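Local coordinates for amidohydrolase 2 (Bifidobacterium longum subsp. infantis, PDB 6UVZ), which probably acts as a hydrolase of the metallo-dependent amidohydrolase superfamily, with a substrate that is not established, at residues A[7-19]-A[32-45]. Residues are numbered along the deposited sequence; the frame is centred on the assembly and turned at random.
Sequences NVIDSHFHIWDPD and LQHRYTVDDLAAEY
Trp16 and Tyr36 join the two backbones where 7-19 leaves its strand and 32-45 approaches its helix: Tyr36 N donates to Trp16 O at 2.9 Å, with an N-H...O angle of 168°. The return bond from Trp16 N to Tyr36 O is weak, so the link rests mainly on the first. Further along, strand 7-10 and helix 38-45 run roughly antiparallel, their N-to-C directions at 147° and their axes 11.6 Å apart at closest approach, a separation bridged by side chains such as Val8 and Tyr45.

The indole of Trp16 is gripped in two ways. Its NE1 donates to Leu32 O at 3.2 Å, the acceptor lying close to the ring plane, while Tyr36 turns an edge to one indole face in an offset edge-to-face pair, Tyr36 CD1 lying 3.7 Å from Trp16 CE2. A chi1 of 59°, placing CG between the backbone N and carbonyl carbon, lays the indole alongside Tyr36. With the indole cut back to an alanine, Leu32 O would probably lose this donor and the Tyr36 edge the aromatic face it rests on.

Beyond this pair, Arg35 NH1 reaches Asp17 OD2 at 3.0 Å in a salt bridge whose hydrogen bond is weak, the carboxylate and guanidinium planes being steeply inclined. In the other direction Ile15 CG2 packs 3.6 Å from Thr37 C, just before the helix, which Thr37 and Asp40 begin with a capping box. Leu41 CD2 makes an off-centre CH-pi contact with the Phe13 ring, and Val8 CG1 meets Tyr45 CE1 at 3.7 Å. The modelled approach of Asp10 to Tyr45 is too close to be trusted; Asp10 OD1 hydrogen-bonds Ser218 OG, and Tyr45 OH hydrogen-bonds Tyr216 OH.

Strand 7-13, helix 38-47 and strand 51-58 form a beta-alpha-beta unit; this contact packs its helix against its first strand, as in the TIM-barrel fold of amidohydrolases.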
ATOM      1  N   ASN A   7       8.546  -9.446  14.817  1.00 56.43           N
ATOM      2  CA  ASN A   7       7.919  -9.933  13.596  1.00 49.50           C
ATOM      3  C   ASN A   7       7.442  -8.751  12.760  1.00 51.43           C
ATOM      4  O   ASN A   7       6.812  -7.827  13.284  1.00 53.06           O
ATOM      5  CB  ASN A   7       6.749 -10.861  13.922  1.00 45.42           C
ATOM      6  CG  ASN A   7       7.177 -12.086  14.705  1.00 50.60           C
ATOM      7  OD1 ASN A   7       8.285 -12.593  14.529  1.00 57.08           O
ATOM      8  ND2 ASN A   7       6.299 -12.568  15.577  1.00 51.04           N
ATOM      9  N   VAL A   8       7.741  -8.787  11.462  1.00 48.83           N
ATOM     10  CA  VAL A   8       7.462  -7.678  10.555  1.00 40.94           C
ATOM     11  C   VAL A   8       6.753  -8.211   9.318  1.00 42.15           C
ATOM     12  O   VAL A   8       7.198  -9.196   8.717  1.00 40.43           O
ATOM     13  CB  VAL A   8       8.753  -6.934  10.157  1.00 35.36           C
ATOM     14  CG1 VAL A   8       8.465  -5.904   9.080  1.00 40.27           C
ATOM     15  CG2 VAL A   8       9.383  -6.273  11.374  1.00 42.31           C
ATOM     16  N   ILE A   9       5.653  -7.562   8.942  1.00 41.71           N
ATOM     17  CA  ILE A   9       4.941  -7.840   7.699  1.00 33.69           C
ATOM     18  C   ILE A   9       4.946  -6.564   6.869  1.00 36.05           C
ATOM     19  O   ILE A   9       4.374  -5.547   7.282  1.00 55.73           O
ATOM     20  CB  ILE A   9       3.504  -8.323   7.950  1.00 28.93           C
ATOM     21  CG1 ILE A   9       3.506  -9.722   8.567  1.00 38.03           C
ATOM     22  CG2 ILE A   9       2.703  -8.310   6.655  1.00 25.02           C
ATOM     23  CD1 ILE A   9       2.120 -10.294   8.785  1.00 24.03           C
ATOM     24  N   ASP A  10       5.591  -6.616   5.705  1.00 28.21           N
ATOM     25  CA  ASP A  10       5.688  -5.456   4.824  1.00 29.64           C
ATOM     26  C   ASP A  10       4.408  -5.352   4.005  1.00 38.79           C
ATOM     27  O   ASP A  10       4.178  -6.152   3.095  1.00 53.18           O
ATOM     28  CB  ASP A  10       6.907  -5.577   3.916  1.00 32.23           C
ATOM     29  CG  ASP A  10       7.411  -4.232   3.436  1.00 37.71           C
ATOM     30  OD1 ASP A  10       8.625  -3.976   3.570  1.00 43.27           O
ATOM     31  OD2 ASP A  10       6.595  -3.426   2.944  1.00 38.71           O
ATOM     32  N   SER A  11       3.575  -4.360   4.313  1.00 39.12           N
ATOM     33  CA  SER A  11       2.286  -4.235   3.645  1.00 41.31           C
ATOM     34  C   SER A  11       2.372  -3.549   2.286  1.00 41.31           C
ATOM     35  O   SER A  11       1.336  -3.393   1.631  1.00 45.43           O
ATOM     36  CB  SER A  11       1.303  -3.478   4.544  1.00 41.46           C
ATOM     37  OG  SER A  11       1.790  -2.188   4.865  1.00 68.48           O
ATOM     38  N   HIS A  12       3.562  -3.153   1.835  1.00 30.55           N
ATOM     39  CA  HIS A  12       3.682  -2.436   0.565  1.00 31.27           C
ATOM     40  C   HIS A  12       5.125  -2.515   0.088  1.00 30.50           C
ATOM     41  O   HIS A  12       5.997  -1.843   0.648  1.00 49.36           O
ATOM     42  CB  HIS A  12       3.236  -0.987   0.729  1.00 36.55           C
ATOM     43  CG  HIS A  12       3.154  -0.225  -0.558  1.00 44.94           C
ATOM     44  ND1 HIS A  12       1.954   0.132  -1.135  1.00 44.14           N
ATOM     45  CD2 HIS A  12       4.121   0.254  -1.376  1.00 46.98           C
ATOM     46  CE1 HIS A  12       2.185   0.795  -2.253  1.00 47.34           C
ATOM     47  NE2 HIS A  12       3.491   0.883  -2.423  1.00 48.55           N
ATOM     48  N   PHE A  13       5.374  -3.321  -0.944  1.00 32.15           N
ATOM     49  CA  PHE A  13       6.685  -3.374  -1.574  1.00 32.42           C
ATOM     50  C   PHE A  13       6.504  -3.676  -3.054  1.00 40.10           C
ATOM     51  O   PHE A  13       5.441  -4.120  -3.493  1.00 41.52           O
ATOM     52  CB  PHE A  13       7.600  -4.415  -0.912  1.00 30.92           C
ATOM     53  CG  PHE A  13       7.356  -5.827  -1.371  1.00 32.43           C
ATOM     54  CD1 PHE A  13       8.132  -6.387  -2.375  1.00 28.99           C
ATOM     55  CD2 PHE A  13       6.362  -6.597  -0.794  1.00 33.43           C
ATOM     56  CE1 PHE A  13       7.913  -7.684  -2.800  1.00 29.79           C
ATOM     57  CE2 PHE A  13       6.139  -7.895  -1.214  1.00 35.46           C
ATOM     58  CZ  PHE A  13       6.916  -8.439  -2.218  1.00 34.47           C
ATOM     59  N   HIS A  14       7.564  -3.430  -3.824  1.00 36.85           N
ATOM     60  CA  HIS A  14       7.549  -3.635  -5.264  1.00 28.78           C
ATOM     61  C   HIS A  14       8.765  -4.444  -5.693  1.00 33.26           C
ATOM     62  O   HIS A  14       9.814  -4.413  -5.044  1.00 36.77           O
ATOM     63  CB  HIS A  14       7.543  -2.303  -6.031  1.00 26.68           C
ATOM     64  CG  HIS A  14       6.458  -1.361  -5.610  1.00 37.98           C
ATOM     65  ND1 HIS A  14       5.145  -1.518  -5.997  1.00 44.21           N
ATOM     66  CD2 HIS A  14       6.496  -0.243  -4.848  1.00 39.03           C
ATOM     67  CE1 HIS A  14       4.418  -0.540  -5.485  1.00 47.89           C
ATOM     68  NE2 HIS A  14       5.214   0.247  -4.784  1.00 43.46           N
ATOM     69  N   ILE A  15       8.606  -5.170  -6.800  1.00 26.42           N
ATOM     70  CA  ILE A  15       9.709  -5.828  -7.489  1.00 30.93           C
ATOM     71  C   ILE A  15       9.482  -5.670  -8.987  1.00 34.40           C
ATOM     72  O   ILE A  15       8.342  -5.647  -9.460  1.00 36.63           O
ATOM     73  CB  ILE A  15       9.845  -7.326  -7.123  1.00 30.12           C
ATOM     74  CG1 ILE A  15       8.533  -8.070  -7.382  1.00 22.14           C
ATOM     75  CG2 ILE A  15      10.300  -7.497  -5.680  1.00 29.42           C
ATOM     76  CD1 ILE A  15       8.627  -9.563  -7.171  1.00 21.87           C
ATOM     77  N   TRP A  16      10.577  -5.553  -9.735  1.00 33.33           N
ATOM     78  CA  TRP A  16      10.476  -5.448 -11.184  1.00 40.13           C
ATOM     79  C   TRP A  16      11.813  -5.803 -11.817  1.00 46.63           C
ATOM     80  O   TRP A  16      12.849  -5.849 -11.149  1.00 51.63           O
ATOM     81  CB  TRP A  16      10.032  -4.046 -11.625  1.00 38.43           C
ATOM     82  CG  TRP A  16      10.939  -2.935 -11.186  1.00 37.05           C
ATOM     83  CD1 TRP A  16      12.177  -2.639 -11.684  1.00 36.52           C
ATOM     84  CD2 TRP A  16      10.668  -1.954 -10.179  1.00 38.85           C
ATOM     85  NE1 TRP A  16      12.697  -1.544 -11.038  1.00 35.87           N
ATOM     86  CE2 TRP A  16      11.790  -1.104 -10.110  1.00 33.87           C
ATOM     87  CE3 TRP A  16       9.589  -1.717  -9.322  1.00 40.69           C
ATOM     88  CZ2 TRP A  16      11.862  -0.034  -9.221  1.00 32.65           C
ATOM     89  CZ3 TRP A  16       9.662  -0.653  -8.441  1.00 42.86           C
ATOM     90  CH2 TRP A  16      10.791   0.175  -8.397  1.00 40.12           C
ATOM     91  N   ASP A  17      11.765  -6.055 -13.120  1.00 53.29           N
ATOM     92  CA  ASP A  17      12.953  -6.336 -13.924  1.00 53.62           C
ATOM     93  C   ASP A  17      12.894  -5.448 -15.157  1.00 55.72           C
ATOM     94  O   ASP A  17      12.011  -5.649 -16.017  1.00 54.36           O
ATOM     95  CB  ASP A  17      13.020  -7.812 -14.309  1.00 61.63           C
ATOM     96  CG  ASP A  17      14.322  -8.182 -14.996  1.00 66.35           C
ATOM     97  OD1 ASP A  17      15.234  -7.333 -15.054  1.00 70.99           O
ATOM     98  OD2 ASP A  17      14.430  -9.328 -15.481  1.00 70.93           O
ATOM     99  N   PRO A  18      13.791  -4.465 -15.292  1.00 53.58           N
ATOM    100  CA  PRO A  18      13.682  -3.512 -16.410  1.00 50.80           C
ATOM    101  C   PRO A  18      13.906  -4.130 -17.782  1.00 60.84           C
ATOM    102  O   PRO A  18      13.564  -3.491 -18.785  1.00 67.77           O
ATOM    103  CB  PRO A  18      14.764  -2.471 -16.088  1.00 43.72           C
ATOM    104  CG  PRO A  18      15.748  -3.205 -15.237  1.00 56.02           C
ATOM    105  CD  PRO A  18      14.940  -4.170 -14.420  1.00 54.12           C
ATOM    106  N   ASP A  19      14.462  -5.338 -17.864  1.00 65.88           N
ATOM    107  CA  ASP A  19      14.656  -5.992 -19.154  1.00 72.14           C
ATOM    108  C   ASP A  19      13.409  -6.744 -19.604  1.00 69.96           C
ATOM    109  O   ASP A  19      12.934  -6.547 -20.726  1.00 84.86           O
ATOM    110  CB  ASP A  19      15.854  -6.944 -19.091  1.00 85.76           C
ATOM    111  CG  ASP A  19      17.175  -6.212 -18.960  1.00105.37           C
ATOM    112  OD1 ASP A  19      17.585  -5.916 -17.817  1.00108.08           O
ATOM    113  OD2 ASP A  19      17.801  -5.927 -20.002  1.00113.66           O
ATOM    114  N   LEU A  32      16.744   3.647 -10.151  1.00 66.26           N
ATOM    115  CA  LEU A  32      15.847   2.512  -9.989  1.00 58.31           C
ATOM    116  C   LEU A  32      15.824   1.584 -11.195  1.00 59.85           C
ATOM    117  O   LEU A  32      15.053   0.619 -11.199  1.00 64.30           O
ATOM    118  CB  LEU A  32      14.426   3.006  -9.694  1.00 50.32           C
ATOM    119  CG  LEU A  32      14.256   3.824  -8.412  1.00 50.48           C
ATOM    120  CD1 LEU A  32      12.846   4.381  -8.311  1.00 51.21           C
ATOM    121  CD2 LEU A  32      14.589   2.975  -7.195  1.00 56.48           C
ATOM    122  N   GLN A  33      16.645   1.841 -12.214  1.00 60.90           N
ATOM    123  CA  GLN A  33      16.664   1.017 -13.422  1.00 64.80           C
ATOM    124  C   GLN A  33      17.530  -0.228 -13.213  1.00 67.65           C
ATOM    125  O   GLN A  33      18.500  -0.485 -13.925  1.00 68.14           O
ATOM    126  CB  GLN A  33      17.146   1.838 -14.611  1.00 69.84           C
ATOM    127  CG  GLN A  33      16.225   2.990 -14.977  1.00 68.15           C
ATOM    128  CD  GLN A  33      16.720   3.778 -16.173  1.00 70.02           C
ATOM    129  OE1 GLN A  33      17.766   3.469 -16.744  1.00 73.39           O
ATOM    130  NE2 GLN A  33      15.967   4.801 -16.560  1.00 66.55           N
ATOM    131  N   HIS A  34      17.152  -1.011 -12.205  1.00 71.63           N
ATOM    132  CA  HIS A  34      17.840  -2.249 -11.874  1.00 61.92           C
ATOM    133  C   HIS A  34      16.806  -3.330 -11.600  1.00 58.50           C
ATOM    134  O   HIS A  34      15.614  -3.056 -11.438  1.00 68.38           O
ATOM    135  CB  HIS A  34      18.763  -2.078 -10.660  1.00 65.76           C
ATOM    136  CG  HIS A  34      19.736  -0.949 -10.793  1.00 68.20           C
ATOM    137  ND1 HIS A  34      20.874  -1.034 -11.567  1.00 67.57           N
ATOM    138  CD2 HIS A  34      19.745   0.290 -10.247  1.00 63.67           C
ATOM    139  CE1 HIS A  34      21.539   0.105 -11.494  1.00 72.01           C
ATOM    140  NE2 HIS A  34      20.876   0.925 -10.700  1.00 71.12           N
ATOM    141  N   ARG A  35      17.276  -4.573 -11.548  1.00 56.52           N
ATOM    142  CA  ARG A  35      16.411  -5.702 -11.230  1.00 45.57           C
ATOM    143  C   ARG A  35      16.296  -5.842  -9.717  1.00 47.71           C
ATOM    144  O   ARG A  35      17.309  -5.961  -9.018  1.00 59.42           O
ATOM    145  CB  ARG A  35      16.954  -6.986 -11.851  1.00 34.72           C
ATOM    146  CG  ARG A  35      16.233  -8.242 -11.392  1.00 40.42           C
ATOM    147  CD  ARG A  35      16.790  -9.485 -12.066  1.00 49.85           C
ATOM    148  NE  ARG A  35      16.261 -10.708 -11.466  1.00 62.68           N
ATOM    149  CZ  ARG A  35      15.119 -11.284 -11.824  1.00 68.26           C
ATOM    150  NH1 ARG A  35      14.376 -10.750 -12.784  1.00 75.52           N
ATOM    151  NH2 ARG A  35      14.717 -12.395 -11.220  1.00 60.76           N
ATOM    152  N   TYR A  36      15.066  -5.823  -9.211  1.00 44.49           N
ATOM    153  CA  TYR A  36      14.789  -5.977  -7.790  1.00 41.49           C
ATOM    154  C   TYR A  36      13.975  -7.244  -7.577  1.00 33.54           C
ATOM    155  O   TYR A  36      12.938  -7.435  -8.222  1.00 45.76           O
ATOM    156  CB  TYR A  36      14.035  -4.765  -7.236  1.00 46.09           C
ATOM    157  CG  TYR A  36      14.817  -3.473  -7.285  1.00 46.89           C
ATOM    158  CD1 TYR A  36      14.720  -2.620  -8.377  1.00 47.26           C
ATOM    159  CD2 TYR A  36      15.653  -3.104  -6.238  1.00 43.91           C
ATOM    160  CE1 TYR A  36      15.433  -1.436  -8.425  1.00 53.91           C
ATOM    161  CE2 TYR A  36      16.370  -1.923  -6.277  1.00 42.56           C
ATOM    162  CZ  TYR A  36      16.256  -1.093  -7.373  1.00 54.54           C
ATOM    163  OH  TYR A  36      16.968   0.083  -7.416  1.00 67.52           O
ATOM    164  N   THR A  37      14.444  -8.103  -6.678  1.00 30.43           N
ATOM    165  CA  THR A  37      13.775  -9.355  -6.362  1.00 37.89           C
ATOM    166  C   THR A  37      13.342  -9.358  -4.902  1.00 42.28           C
ATOM    167  O   THR A  37      13.767  -8.523  -4.098  1.00 46.14           O
ATOM    168  CB  THR A  37      14.684 -10.558  -6.645  1.00 42.27           C
ATOM    169  OG1 THR A  37      15.842 -10.497  -5.801  1.00 43.58           O
ATOM    170  CG2 THR A  37      15.124 -10.563  -8.102  1.00 41.49           C
ATOM    171  N   VAL A  38      12.479 -10.319  -4.566  1.00 40.92           N
ATOM    172  CA  VAL A  38      12.021 -10.455  -3.188  1.00 41.75           C
ATOM    173  C   VAL A  38      13.175 -10.857  -2.275  1.00 46.18           C
ATOM    174  O   VAL A  38      13.184 -10.514  -1.086  1.00 55.78           O
ATOM    175  CB  VAL A  38      10.853 -11.459  -3.118  1.00 45.76           C
ATOM    176  CG1 VAL A  38      11.289 -12.830  -3.620  1.00 58.75           C
ATOM    177  CG2 VAL A  38      10.297 -11.549  -1.705  1.00 48.42           C
ATOM    178  N   ASP A  39      14.171 -11.568  -2.810  1.00 44.18           N
ATOM    179  CA  ASP A  39      15.335 -11.932  -2.010  1.00 34.74           C
ATOM    180  C   ASP A  39      16.150 -10.709  -1.612  1.00 40.24           C
ATOM    181  O   ASP A  39      16.754 -10.693  -0.533  1.00 43.28           O
ATOM    182  CB  ASP A  39      16.210 -12.926  -2.774  1.00 39.00           C
ATOM    183  CG  ASP A  39      15.508 -14.247  -3.026  1.00 54.36           C
ATOM    184  OD1 ASP A  39      14.372 -14.422  -2.538  1.00 61.13           O
ATOM    185  OD2 ASP A  39      16.094 -15.110  -3.714  1.00 49.93           O
ATOM    186  N   ASP A  40      16.181  -9.680  -2.464  1.00 40.14           N
ATOM    187  CA  ASP A  40      16.888  -8.453  -2.112  1.00 30.50           C
ATOM    188  C   ASP A  40      16.220  -7.754  -0.935  1.00 49.30           C
ATOM    189  O   ASP A  40      16.902  -7.178  -0.079  1.00 51.82           O
ATOM    190  CB  ASP A  40      16.957  -7.522  -3.322  1.00 38.40           C
ATOM    191  CG  ASP A  40      17.753  -8.115  -4.469  1.00 51.97           C
ATOM    192  OD1 ASP A  40      18.761  -8.802  -4.203  1.00 56.48           O
ATOM    193  OD2 ASP A  40      17.368  -7.895  -5.638  1.00 41.31           O
ATOM    194  N   LEU A  41      14.887  -7.793  -0.876  1.00 54.61           N
ATOM    195  CA  LEU A  41      14.181  -7.222   0.265  1.00 43.11           C
ATOM    196  C   LEU A  41      14.378  -8.064   1.519  1.00 45.69           C
ATOM    197  O   LEU A  41      14.451  -7.519   2.626  1.00 41.06           O
ATOM    198  CB  LEU A  41      12.693  -7.081  -0.054  1.00 36.67           C
ATOM    199  CG  LEU A  41      11.810  -6.456   1.028  1.00 33.45           C
ATOM    200  CD1 LEU A  41      12.239  -5.024   1.308  1.00 30.21           C
ATOM    201  CD2 LEU A  41      10.346  -6.511   0.625  1.00 39.03           C
ATOM    202  N   ALA A  42      14.468  -9.389   1.367  1.00 39.03           N
ATOM    203  CA  ALA A  42      14.706 -10.250   2.519  1.00 40.13           C
ATOM    204  C   ALA A  42      16.087 -10.024   3.116  1.00 51.35           C
ATOM    205  O   ALA A  42      16.257 -10.127   4.336  1.00 54.79           O
ATOM    206  CB  ALA A  42      14.533 -11.716   2.123  1.00 36.73           C
ATOM    207  N   ALA A  43      17.082  -9.714   2.279  1.00 56.98           N
ATOM    208  CA  ALA A  43      18.420  -9.442   2.791  1.00 53.29           C
ATOM    209  C   ALA A  43      18.460  -8.151   3.598  1.00 51.27           C
ATOM    210  O   ALA A  43      19.255  -8.034   4.537  1.00 50.41           O
ATOM    211  CB  ALA A  43      19.422  -9.380   1.639  1.00 40.51           C
ATOM    212  N   GLU A  44      17.616  -7.176   3.250  1.00 50.74           N
ATOM    213  CA  GLU A  44      17.562  -5.938   4.020  1.00 48.08           C
ATOM    214  C   GLU A  44      16.985  -6.178   5.409  1.00 51.68           C
ATOM    215  O   GLU A  44      17.512  -5.662   6.403  1.00 56.26           O
ATOM    216  CB  GLU A  44      16.743  -4.889   3.268  1.00 47.47           C
ATOM    217  CG  GLU A  44      17.387  -4.411   1.977  1.00 64.40           C
ATOM    218  CD  GLU A  44      18.629  -3.577   2.221  1.00 78.22           C
ATOM    219  OE1 GLU A  44      18.573  -2.655   3.061  1.00 83.37           O
ATOM    220  OE2 GLU A  44      19.666  -3.849   1.577  1.00 85.83           O
ATOM    221  N   TYR A  45      15.905  -6.957   5.501  1.00 44.54           N
ATOM    222  CA  TYR A  45      15.348  -7.297   6.803  1.00 45.33           C
ATOM    223  C   TYR A  45      16.263  -8.220   7.597  1.00 52.60           C
ATOM    224  O   TYR A  45      16.128  -8.300   8.823  1.00 41.69           O
ATOM    225  CB  TYR A  45      13.968  -7.935   6.639  1.00 32.96           C
ATOM    226  CG  TYR A  45      12.889  -6.942   6.280  1.00 40.22           C
ATOM    227  CD1 TYR A  45      12.396  -6.056   7.228  1.00 45.45           C
ATOM    228  CD2 TYR A  45      12.365  -6.885   4.995  1.00 45.49           C
ATOM    229  CE1 TYR A  45      11.414  -5.142   6.911  1.00 49.03           C
ATOM    230  CE2 TYR A  45      11.378  -5.973   4.667  1.00 38.70           C
ATOM    231  CZ  TYR A  45      10.908  -5.105   5.631  1.00 41.08           C
ATOM    232  OH  TYR A  45       9.929  -4.192   5.318  1.00 38.74           O
TER